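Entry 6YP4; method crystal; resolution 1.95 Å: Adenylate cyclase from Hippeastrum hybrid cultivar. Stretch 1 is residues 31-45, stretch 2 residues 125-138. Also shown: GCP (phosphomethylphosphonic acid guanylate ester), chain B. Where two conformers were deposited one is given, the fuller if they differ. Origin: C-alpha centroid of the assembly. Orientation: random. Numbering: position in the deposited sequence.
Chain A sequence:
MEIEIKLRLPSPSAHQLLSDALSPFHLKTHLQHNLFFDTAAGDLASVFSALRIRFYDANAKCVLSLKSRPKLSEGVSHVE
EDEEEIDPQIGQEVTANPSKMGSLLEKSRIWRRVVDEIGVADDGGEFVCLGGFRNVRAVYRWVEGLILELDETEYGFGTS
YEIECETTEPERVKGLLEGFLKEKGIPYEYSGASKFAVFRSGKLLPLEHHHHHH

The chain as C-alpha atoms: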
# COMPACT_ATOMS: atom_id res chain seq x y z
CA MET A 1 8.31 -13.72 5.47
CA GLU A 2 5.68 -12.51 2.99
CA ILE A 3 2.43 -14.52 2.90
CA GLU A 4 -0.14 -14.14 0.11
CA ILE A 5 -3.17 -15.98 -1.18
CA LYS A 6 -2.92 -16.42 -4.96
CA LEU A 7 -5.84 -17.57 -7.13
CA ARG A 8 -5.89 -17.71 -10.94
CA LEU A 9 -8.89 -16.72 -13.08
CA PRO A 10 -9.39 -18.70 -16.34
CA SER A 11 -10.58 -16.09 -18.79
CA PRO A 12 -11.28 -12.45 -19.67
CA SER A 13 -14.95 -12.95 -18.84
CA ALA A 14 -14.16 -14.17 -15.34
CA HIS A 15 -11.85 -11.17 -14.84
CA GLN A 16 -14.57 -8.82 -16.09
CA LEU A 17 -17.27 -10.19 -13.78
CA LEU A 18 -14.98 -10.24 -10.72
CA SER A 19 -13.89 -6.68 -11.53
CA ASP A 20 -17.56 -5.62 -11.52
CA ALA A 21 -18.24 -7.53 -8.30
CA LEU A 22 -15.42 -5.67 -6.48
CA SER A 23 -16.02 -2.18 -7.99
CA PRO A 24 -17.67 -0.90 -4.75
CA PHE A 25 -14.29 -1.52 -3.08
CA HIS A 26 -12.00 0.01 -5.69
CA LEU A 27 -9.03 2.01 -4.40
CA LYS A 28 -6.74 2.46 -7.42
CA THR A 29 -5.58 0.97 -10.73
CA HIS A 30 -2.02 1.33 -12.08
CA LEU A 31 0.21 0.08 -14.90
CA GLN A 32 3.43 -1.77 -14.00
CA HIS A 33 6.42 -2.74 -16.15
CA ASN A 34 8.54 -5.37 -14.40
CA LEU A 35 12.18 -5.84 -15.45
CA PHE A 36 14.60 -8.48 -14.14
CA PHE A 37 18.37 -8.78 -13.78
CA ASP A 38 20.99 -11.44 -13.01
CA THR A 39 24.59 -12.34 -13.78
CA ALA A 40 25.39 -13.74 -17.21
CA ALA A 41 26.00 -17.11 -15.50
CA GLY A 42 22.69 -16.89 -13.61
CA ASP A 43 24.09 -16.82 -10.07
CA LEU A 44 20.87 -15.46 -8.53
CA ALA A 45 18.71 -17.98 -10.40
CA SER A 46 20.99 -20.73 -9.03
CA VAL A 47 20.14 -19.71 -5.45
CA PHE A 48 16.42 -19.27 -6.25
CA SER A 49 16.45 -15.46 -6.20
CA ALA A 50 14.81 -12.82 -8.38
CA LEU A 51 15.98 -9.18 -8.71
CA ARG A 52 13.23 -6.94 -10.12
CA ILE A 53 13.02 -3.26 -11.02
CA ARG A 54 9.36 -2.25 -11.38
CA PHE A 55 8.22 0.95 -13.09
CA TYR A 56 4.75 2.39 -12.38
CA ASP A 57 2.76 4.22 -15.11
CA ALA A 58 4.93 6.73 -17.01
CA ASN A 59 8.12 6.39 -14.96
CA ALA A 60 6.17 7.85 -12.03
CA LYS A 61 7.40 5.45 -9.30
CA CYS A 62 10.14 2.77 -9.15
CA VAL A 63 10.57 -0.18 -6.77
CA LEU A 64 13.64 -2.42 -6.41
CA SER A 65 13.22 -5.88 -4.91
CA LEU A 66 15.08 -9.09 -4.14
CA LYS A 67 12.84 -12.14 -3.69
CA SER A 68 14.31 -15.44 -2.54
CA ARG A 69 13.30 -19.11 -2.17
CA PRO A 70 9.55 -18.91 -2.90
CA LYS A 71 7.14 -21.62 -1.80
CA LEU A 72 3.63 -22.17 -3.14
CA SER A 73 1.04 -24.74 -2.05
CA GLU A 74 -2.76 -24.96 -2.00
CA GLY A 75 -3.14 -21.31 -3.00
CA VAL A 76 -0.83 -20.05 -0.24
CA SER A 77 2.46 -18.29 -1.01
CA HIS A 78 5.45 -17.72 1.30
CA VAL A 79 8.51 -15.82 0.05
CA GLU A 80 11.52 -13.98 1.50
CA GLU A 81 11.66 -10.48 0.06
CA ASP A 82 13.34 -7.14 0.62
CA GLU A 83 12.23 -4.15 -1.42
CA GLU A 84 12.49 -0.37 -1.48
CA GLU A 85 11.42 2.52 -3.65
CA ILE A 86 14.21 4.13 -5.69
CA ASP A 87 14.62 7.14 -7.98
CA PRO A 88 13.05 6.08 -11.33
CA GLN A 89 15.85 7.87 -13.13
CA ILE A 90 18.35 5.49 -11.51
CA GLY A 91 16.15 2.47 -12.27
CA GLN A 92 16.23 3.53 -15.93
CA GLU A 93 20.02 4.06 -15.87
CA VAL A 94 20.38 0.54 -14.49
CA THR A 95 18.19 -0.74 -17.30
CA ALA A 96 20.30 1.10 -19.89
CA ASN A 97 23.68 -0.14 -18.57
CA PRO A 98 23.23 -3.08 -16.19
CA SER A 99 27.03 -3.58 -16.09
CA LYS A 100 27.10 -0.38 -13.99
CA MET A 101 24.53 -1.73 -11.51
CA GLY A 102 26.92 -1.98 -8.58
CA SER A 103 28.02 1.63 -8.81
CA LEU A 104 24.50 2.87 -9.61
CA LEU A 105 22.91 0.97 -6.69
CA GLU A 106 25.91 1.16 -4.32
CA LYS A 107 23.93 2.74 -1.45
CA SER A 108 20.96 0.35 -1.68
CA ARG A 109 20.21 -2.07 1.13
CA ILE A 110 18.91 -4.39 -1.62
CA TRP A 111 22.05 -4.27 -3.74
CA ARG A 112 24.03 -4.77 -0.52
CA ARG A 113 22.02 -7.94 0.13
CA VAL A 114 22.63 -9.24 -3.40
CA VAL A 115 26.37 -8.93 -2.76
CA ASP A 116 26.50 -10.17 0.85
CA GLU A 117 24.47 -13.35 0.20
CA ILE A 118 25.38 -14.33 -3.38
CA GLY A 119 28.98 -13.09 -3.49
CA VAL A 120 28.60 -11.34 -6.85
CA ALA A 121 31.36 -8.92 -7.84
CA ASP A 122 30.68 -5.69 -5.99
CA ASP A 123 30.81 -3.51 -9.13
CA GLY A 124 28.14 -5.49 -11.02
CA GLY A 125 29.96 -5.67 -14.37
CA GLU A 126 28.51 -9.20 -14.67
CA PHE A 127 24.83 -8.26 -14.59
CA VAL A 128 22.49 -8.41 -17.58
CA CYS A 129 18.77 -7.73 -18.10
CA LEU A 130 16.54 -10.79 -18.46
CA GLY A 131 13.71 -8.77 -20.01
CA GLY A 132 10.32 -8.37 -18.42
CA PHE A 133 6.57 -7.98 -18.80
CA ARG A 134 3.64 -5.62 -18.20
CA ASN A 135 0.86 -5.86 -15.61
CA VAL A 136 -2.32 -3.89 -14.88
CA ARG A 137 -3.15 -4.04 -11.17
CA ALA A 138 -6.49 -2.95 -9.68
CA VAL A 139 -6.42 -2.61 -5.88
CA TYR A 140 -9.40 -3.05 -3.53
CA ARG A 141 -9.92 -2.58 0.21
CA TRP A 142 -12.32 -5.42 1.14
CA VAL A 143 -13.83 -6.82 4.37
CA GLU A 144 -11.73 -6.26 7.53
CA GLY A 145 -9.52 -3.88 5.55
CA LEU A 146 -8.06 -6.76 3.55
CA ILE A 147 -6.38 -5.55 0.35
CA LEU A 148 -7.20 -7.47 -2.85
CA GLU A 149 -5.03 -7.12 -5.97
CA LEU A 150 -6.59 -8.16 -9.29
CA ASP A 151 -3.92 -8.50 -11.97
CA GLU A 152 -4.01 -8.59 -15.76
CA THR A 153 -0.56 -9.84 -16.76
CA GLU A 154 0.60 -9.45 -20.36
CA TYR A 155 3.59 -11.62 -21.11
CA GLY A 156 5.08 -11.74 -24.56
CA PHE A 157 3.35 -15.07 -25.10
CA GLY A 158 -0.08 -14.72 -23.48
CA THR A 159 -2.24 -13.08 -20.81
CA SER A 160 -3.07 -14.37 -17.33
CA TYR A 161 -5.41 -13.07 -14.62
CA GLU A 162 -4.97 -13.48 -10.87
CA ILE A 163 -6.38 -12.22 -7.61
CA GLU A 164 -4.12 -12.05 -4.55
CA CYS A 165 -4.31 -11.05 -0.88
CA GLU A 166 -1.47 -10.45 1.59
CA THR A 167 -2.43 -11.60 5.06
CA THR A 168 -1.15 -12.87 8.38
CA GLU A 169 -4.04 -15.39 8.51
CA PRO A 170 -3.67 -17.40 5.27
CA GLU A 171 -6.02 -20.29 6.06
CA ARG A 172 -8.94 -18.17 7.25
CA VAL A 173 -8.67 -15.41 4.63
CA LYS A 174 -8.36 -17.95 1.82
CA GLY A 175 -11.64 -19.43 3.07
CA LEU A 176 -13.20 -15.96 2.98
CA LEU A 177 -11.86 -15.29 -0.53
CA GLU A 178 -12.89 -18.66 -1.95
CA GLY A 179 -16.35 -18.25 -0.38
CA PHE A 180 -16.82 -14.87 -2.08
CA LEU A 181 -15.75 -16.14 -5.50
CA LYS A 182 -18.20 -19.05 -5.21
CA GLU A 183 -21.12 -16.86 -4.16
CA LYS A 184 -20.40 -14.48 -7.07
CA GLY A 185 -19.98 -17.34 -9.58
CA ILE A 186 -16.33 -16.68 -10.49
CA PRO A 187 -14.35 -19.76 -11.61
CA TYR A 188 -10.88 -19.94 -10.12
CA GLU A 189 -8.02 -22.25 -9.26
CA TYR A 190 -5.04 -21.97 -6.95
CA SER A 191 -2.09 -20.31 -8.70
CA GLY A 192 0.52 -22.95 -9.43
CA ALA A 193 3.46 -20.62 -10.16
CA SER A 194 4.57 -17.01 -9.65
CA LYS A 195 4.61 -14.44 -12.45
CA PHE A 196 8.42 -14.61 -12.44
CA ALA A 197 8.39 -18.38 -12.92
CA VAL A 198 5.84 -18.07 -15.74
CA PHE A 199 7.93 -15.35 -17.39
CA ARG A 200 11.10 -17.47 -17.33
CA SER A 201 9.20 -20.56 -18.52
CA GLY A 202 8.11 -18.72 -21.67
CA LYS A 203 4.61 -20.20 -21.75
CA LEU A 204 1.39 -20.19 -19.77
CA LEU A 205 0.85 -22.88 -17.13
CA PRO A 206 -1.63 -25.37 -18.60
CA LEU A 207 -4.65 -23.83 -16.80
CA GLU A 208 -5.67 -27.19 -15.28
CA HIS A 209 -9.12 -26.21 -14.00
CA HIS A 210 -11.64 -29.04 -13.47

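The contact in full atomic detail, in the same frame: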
# COMPACT_ATOMS: atom_id res chain seq x y z
N LEU A 31 -0.57 0.84 -13.92
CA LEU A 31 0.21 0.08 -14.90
C LEU A 31 1.62 -0.15 -14.37
O LEU A 31 2.26 0.79 -13.89
CB LEU A 31 0.25 0.86 -16.22
CG LEU A 31 1.14 0.29 -17.31
CD1 LEU A 31 0.59 -1.06 -17.69
CD2 LEU A 31 1.16 1.22 -18.50
N GLN A 32 2.09 -1.39 -14.43
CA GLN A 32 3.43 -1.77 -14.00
C GLN A 32 4.20 -2.37 -15.18
O GLN A 32 3.64 -3.16 -15.94
CB GLN A 32 3.39 -2.80 -12.86
CG GLN A 32 2.28 -2.55 -11.81
CD GLN A 32 2.25 -3.60 -10.70
OE1 GLN A 32 2.22 -4.79 -10.98
NE2 GLN A 32 2.28 -3.14 -9.42
N HIS A 33 5.47 -1.99 -15.32
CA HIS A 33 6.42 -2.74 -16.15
C HIS A 33 7.49 -3.32 -15.25
O HIS A 33 8.18 -2.58 -14.54
CB HIS A 33 7.03 -1.86 -17.25
CG HIS A 33 6.04 -1.41 -18.30
ND1 HIS A 33 5.22 -0.31 -18.13
CD2 HIS A 33 5.76 -1.89 -19.54
CE1 HIS A 33 4.46 -0.16 -19.20
NE2 HIS A 33 4.77 -1.10 -20.08
N ASN A 34 7.61 -4.65 -15.25
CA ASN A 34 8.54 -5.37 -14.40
C ASN A 34 9.75 -5.80 -15.22
O ASN A 34 9.60 -6.51 -16.22
CB ASN A 34 7.87 -6.60 -13.80
CG ASN A 34 6.62 -6.26 -13.00
OD1 ASN A 34 6.70 -5.58 -11.99
ND2 ASN A 34 5.47 -6.81 -13.40
N LEU A 35 10.95 -5.39 -14.81
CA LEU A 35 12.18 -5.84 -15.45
C LEU A 35 13.06 -6.60 -14.47
O LEU A 35 13.07 -6.31 -13.27
CB LEU A 35 12.96 -4.68 -16.06
CG LEU A 35 12.38 -4.14 -17.36
CD1 LEU A 35 11.14 -3.30 -17.11
CD2 LEU A 35 13.44 -3.34 -18.07
N PHE A 36 13.83 -7.56 -14.98
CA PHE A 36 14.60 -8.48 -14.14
C PHE A 36 16.06 -8.55 -14.58
O PHE A 36 16.39 -8.34 -15.75
CB PHE A 36 13.98 -9.89 -14.14
CG PHE A 36 12.57 -9.92 -13.65
CD1 PHE A 36 11.52 -9.70 -14.52
CD2 PHE A 36 12.30 -10.17 -12.31
CE1 PHE A 36 10.21 -9.71 -14.08
CE2 PHE A 36 11.00 -10.17 -11.86
CZ PHE A 36 9.95 -9.96 -12.74
N PHE A 37 16.92 -8.87 -13.62
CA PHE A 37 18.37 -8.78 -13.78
C PHE A 37 19.05 -9.94 -13.05
O PHE A 37 18.53 -10.45 -12.06
CB PHE A 37 18.90 -7.44 -13.23
CG PHE A 37 18.25 -6.25 -13.83
CD1 PHE A 37 18.83 -5.61 -14.92
CD2 PHE A 37 17.04 -5.77 -13.33
CE1 PHE A 37 18.24 -4.51 -15.49
CE2 PHE A 37 16.42 -4.68 -13.89
CZ PHE A 37 17.02 -4.04 -14.98
N ASP A 38 20.22 -10.34 -13.56
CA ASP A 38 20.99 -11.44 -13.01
C ASP A 38 22.38 -11.37 -13.64
O ASP A 38 22.62 -10.59 -14.57
CB ASP A 38 20.33 -12.80 -13.29
CG ASP A 38 20.78 -13.89 -12.33
OD1 ASP A 38 21.84 -13.72 -11.68
OD2 ASP A 38 20.09 -14.94 -12.24
N THR A 39 23.30 -12.17 -13.12
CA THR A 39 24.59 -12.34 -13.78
C THR A 39 24.41 -13.10 -15.09
O THR A 39 23.41 -13.80 -15.31
CB THR A 39 25.58 -13.11 -12.91
OG1 THR A 39 25.04 -14.42 -12.64
CG2 THR A 39 25.87 -12.37 -11.62
N ALA A 40 25.41 -12.98 -15.96
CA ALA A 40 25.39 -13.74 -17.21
C ALA A 40 25.31 -15.24 -16.93
O ALA A 40 24.59 -15.96 -17.63
CB ALA A 40 26.63 -13.40 -18.03
N ALA A 41 26.00 -15.71 -15.89
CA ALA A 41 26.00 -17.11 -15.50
C ALA A 41 24.78 -17.51 -14.67
O ALA A 41 24.66 -18.68 -14.30
CB ALA A 41 27.27 -17.43 -14.71
N GLY A 42 23.90 -16.57 -14.35
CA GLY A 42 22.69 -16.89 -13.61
C GLY A 42 22.91 -17.22 -12.15
O GLY A 42 22.27 -18.15 -11.63
N ASP A 43 23.78 -16.48 -11.46
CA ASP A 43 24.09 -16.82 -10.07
C ASP A 43 22.87 -16.66 -9.16
O ASP A 43 22.66 -17.49 -8.27
CB ASP A 43 25.26 -15.98 -9.57
CG ASP A 43 26.56 -16.32 -10.27
OD1 ASP A 43 27.15 -17.37 -9.94
OD2 ASP A 43 26.99 -15.54 -11.14
N LEU A 44 22.06 -15.62 -9.37
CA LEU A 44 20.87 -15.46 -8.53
C LEU A 44 19.85 -16.55 -8.80
O LEU A 44 19.27 -17.11 -7.86
CB LEU A 44 20.24 -14.07 -8.72
CG LEU A 44 20.80 -12.91 -7.89
CD1 LEU A 44 22.26 -12.65 -8.18
CD2 LEU A 44 20.00 -11.64 -8.18
N ALA A 45 19.62 -16.88 -10.07
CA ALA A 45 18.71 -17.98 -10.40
C ALA A 45 19.14 -19.28 -9.72
O ALA A 45 18.30 -20.05 -9.25
CB ALA A 45 18.63 -18.17 -11.91
N GLY A 125 29.66 -5.57 -12.95
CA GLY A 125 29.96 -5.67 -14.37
C GLY A 125 29.45 -6.94 -15.02
O GLY A 125 29.44 -7.04 -16.25
N GLU A 126 29.01 -7.91 -14.22
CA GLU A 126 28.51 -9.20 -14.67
C GLU A 126 27.02 -9.19 -14.98
O GLU A 126 26.52 -10.11 -15.64
CB GLU A 126 28.80 -10.22 -13.58
CG GLU A 126 28.74 -9.53 -12.22
CD GLU A 126 29.13 -10.40 -11.06
OE1 GLU A 126 29.61 -11.53 -11.28
OE2 GLU A 126 28.97 -9.92 -9.91
N PHE A 127 26.28 -8.18 -14.52
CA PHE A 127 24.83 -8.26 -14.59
C PHE A 127 24.30 -7.91 -15.97
O PHE A 127 24.86 -7.09 -16.69
CB PHE A 127 24.19 -7.38 -13.53
CG PHE A 127 24.14 -8.03 -12.20
CD1 PHE A 127 22.97 -8.62 -11.75
CD2 PHE A 127 25.28 -8.10 -11.42
CE1 PHE A 127 22.94 -9.25 -10.53
CE2 PHE A 127 25.25 -8.73 -10.20
CZ PHE A 127 24.08 -9.30 -9.75
N VAL A 128 23.19 -8.58 -16.31
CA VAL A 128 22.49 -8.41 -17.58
C VAL A 128 20.99 -8.36 -17.28
O VAL A 128 20.53 -8.84 -16.24
CB VAL A 128 22.81 -9.57 -18.57
CG1 VAL A 128 24.34 -9.67 -18.81
CG2 VAL A 128 22.28 -10.88 -18.02
N CYS A 129 20.23 -7.78 -18.21
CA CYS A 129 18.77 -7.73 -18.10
C CYS A 129 18.17 -8.98 -18.72
O CYS A 129 18.54 -9.37 -19.84
CB CYS A 129 18.21 -6.48 -18.79
SG CYS A 129 16.41 -6.21 -18.57
N LEU A 130 17.25 -9.61 -18.00
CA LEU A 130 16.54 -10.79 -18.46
C LEU A 130 15.30 -10.45 -19.29
O LEU A 130 14.70 -11.36 -19.86
CB LEU A 130 16.14 -11.67 -17.26
CG LEU A 130 17.22 -12.05 -16.24
CD1 LEU A 130 16.66 -13.02 -15.22
CD2 LEU A 130 18.42 -12.69 -16.94
N GLY A 131 14.96 -9.18 -19.42
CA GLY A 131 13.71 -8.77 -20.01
C GLY A 131 12.65 -8.55 -18.94
O GLY A 131 12.95 -8.38 -17.75
N GLY A 132 11.39 -8.58 -19.37
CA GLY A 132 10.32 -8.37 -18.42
C GLY A 132 8.95 -8.45 -19.06
O GLY A 132 8.79 -9.00 -20.15
N PHE A 133 7.96 -7.90 -18.36
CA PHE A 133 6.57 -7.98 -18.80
C PHE A 133 5.78 -6.87 -18.11
O PHE A 133 6.25 -6.22 -17.18
CB PHE A 133 5.96 -9.36 -18.51
CG PHE A 133 6.03 -9.78 -17.06
CD1 PHE A 133 4.99 -9.48 -16.18
CD2 PHE A 133 7.13 -10.48 -16.58
CE1 PHE A 133 5.06 -9.85 -14.83
CE2 PHE A 133 7.20 -10.87 -15.23
CZ PHE A 133 6.16 -10.54 -14.36
N ARG A 134 4.55 -6.69 -18.59
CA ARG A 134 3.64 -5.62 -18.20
C ARG A 134 2.51 -6.20 -17.34
O ARG A 134 2.14 -7.37 -17.49
CB ARG A 134 3.09 -4.94 -19.47
CG ARG A 134 1.93 -3.95 -19.33
CD ARG A 134 1.33 -3.62 -20.72
NE ARG A 134 0.52 -2.39 -20.75
CZ ARG A 134 -0.81 -2.36 -20.67
NH1 ARG A 134 -1.45 -1.19 -20.70
NH2 ARG A 134 -1.50 -3.48 -20.55
N ASN A 135 1.96 -5.39 -16.44
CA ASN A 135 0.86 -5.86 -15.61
C ASN A 135 -0.02 -4.68 -15.21
O ASN A 135 0.50 -3.63 -14.81
CB ASN A 135 1.38 -6.61 -14.37
CG ASN A 135 0.26 -7.14 -13.47
OD1 ASN A 135 -0.40 -8.14 -13.80
ND2 ASN A 135 0.07 -6.51 -12.30
N VAL A 136 -1.33 -4.85 -15.36
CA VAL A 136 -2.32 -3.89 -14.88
C VAL A 136 -2.87 -4.41 -13.56
O VAL A 136 -3.40 -5.52 -13.50
CB VAL A 136 -3.45 -3.68 -15.90
CG1 VAL A 136 -4.48 -2.67 -15.34
CG2 VAL A 136 -2.89 -3.18 -17.21
N ARG A 137 -2.76 -3.61 -12.50
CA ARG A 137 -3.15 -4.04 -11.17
C ARG A 137 -4.22 -3.10 -10.64
O ARG A 137 -3.97 -1.89 -10.51
CB ARG A 137 -1.95 -4.09 -10.21
CG ARG A 137 -2.34 -4.19 -8.73
CD ARG A 137 -1.14 -4.63 -7.90
NE ARG A 137 -0.63 -5.94 -8.31
CZ ARG A 137 0.53 -6.46 -7.88
NH1 ARG A 137 1.30 -5.78 -7.05
NH2 ARG A 137 0.93 -7.65 -8.29
N ALA A 138 -5.38 -3.65 -10.31
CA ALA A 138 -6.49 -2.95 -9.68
C ALA A 138 -6.53 -3.36 -8.22
O ALA A 138 -6.50 -4.56 -7.91
CB ALA A 138 -7.81 -3.29 -10.39
PG GCP B . 3.03 -11.14 -7.23
O1G GCP B . 2.03 -12.26 -7.18
O2G GCP B . 2.83 -10.30 -8.47
O3G GCP B . 4.43 -11.72 -7.22
C3B GCP B . 2.78 -10.10 -5.75
PB GCP B . 4.07 -8.76 -5.75
O1B GCP B . 5.41 -9.26 -6.21
O2B GCP B . 3.61 -7.58 -6.56
O3A GCP B . 4.20 -8.31 -4.18
PA GCP B . 5.00 -6.92 -3.81
O1A GCP B . 5.86 -7.22 -2.59
O2A GCP B . 5.89 -6.57 -4.99
O5' GCP B . 3.90 -5.67 -3.54
C5' GCP B . 2.52 -5.99 -3.41
C4' GCP B . 2.25 -6.83 -2.09
O4' GCP B . 2.96 -6.26 -0.82
C3' GCP B . 1.00 -6.78 -1.82
O3' GCP B . 0.53 -8.09 -1.41
C2' GCP B . 0.79 -5.61 -0.63
O2' GCP B . -0.21 -6.01 0.38
C1' GCP B . 1.92 -5.34 -0.10
N9 GCP B . 2.25 -3.88 -0.33
C8 GCP B . 3.03 -3.51 -1.36
N7 GCP B . 3.17 -2.17 -1.34
C5 GCP B . 2.47 -1.71 -0.29
C6 GCP B . 2.27 -0.42 0.20
O6 GCP B . 2.77 0.51 -0.35
N1 GCP B . 1.52 -0.23 1.28
C2 GCP B . 0.95 -1.29 1.91
N2 GCP B . 0.15 -0.96 3.09
N3 GCP B . 1.15 -2.55 1.43
C4 GCP B . 1.91 -2.76 0.33

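Residues 127-138 run antiparallel to strand 31-39, and the two stretches together bury 1135 Å². The pairing begins just ahead of the strand, where Glu 126 O accepts a hydrogen bond from Ala 40 N (3.1 Å). Phe 127 lays one ring face against Thr 39, whose CG2 sits 4.2 Å from the ring centroid in a CH-pi contact. Val 128 and Asp 38 form a reciprocal backbone pair, Val 128 N to Asp 38 O at 2.7 Å and Asp 38 N to Val 128 O at 3.1 Å.

At Cys 129 the side chain lies on the same side of the sheet as Phe 37, and its SG stands 4.5 Å from the centroid of that ring. The regular ladder is then interrupted: Phe 36 O accepts from Leu 130 N (2.7 Å), whereas Phe 36 N donates to Gly 131 O (3.0 Å), so two consecutive residues share one partner. Gly 131 has phi/psi of 94/-160°, angles at which a CB would jam against the preceding carbonyl. Gly 132 permits close backbone packing, its CA lying 3.0 Å from Asn 34 O; a CB there would clash with this oxygen.

Regular pairing resumes at Phe 133, whose O accepts from Asn 34 N (2.8 Å) and whose N donates to Asn 34 O (3.0 Å). Its ring is nearly parallel to that of Phe 36 but slid aside, with little overlap. Arg 134 spreads one guanidinium face over Leu 31, Arg 134 NE to Leu 31 CD1 being 3.3 Å. Asn 135 reinforces its two backbone bonds to Gln 32 with a side-chain bond, Asn 135 ND2 to Gln 32 OE1 at 3.1 Å. Beyond Val 136, Gln 32 NE2 lies over one face of the Arg 137 guanidinium, 3.7 Å from Arg 137 NH1, and NH1 donates to GCP O2B (3.0 Å).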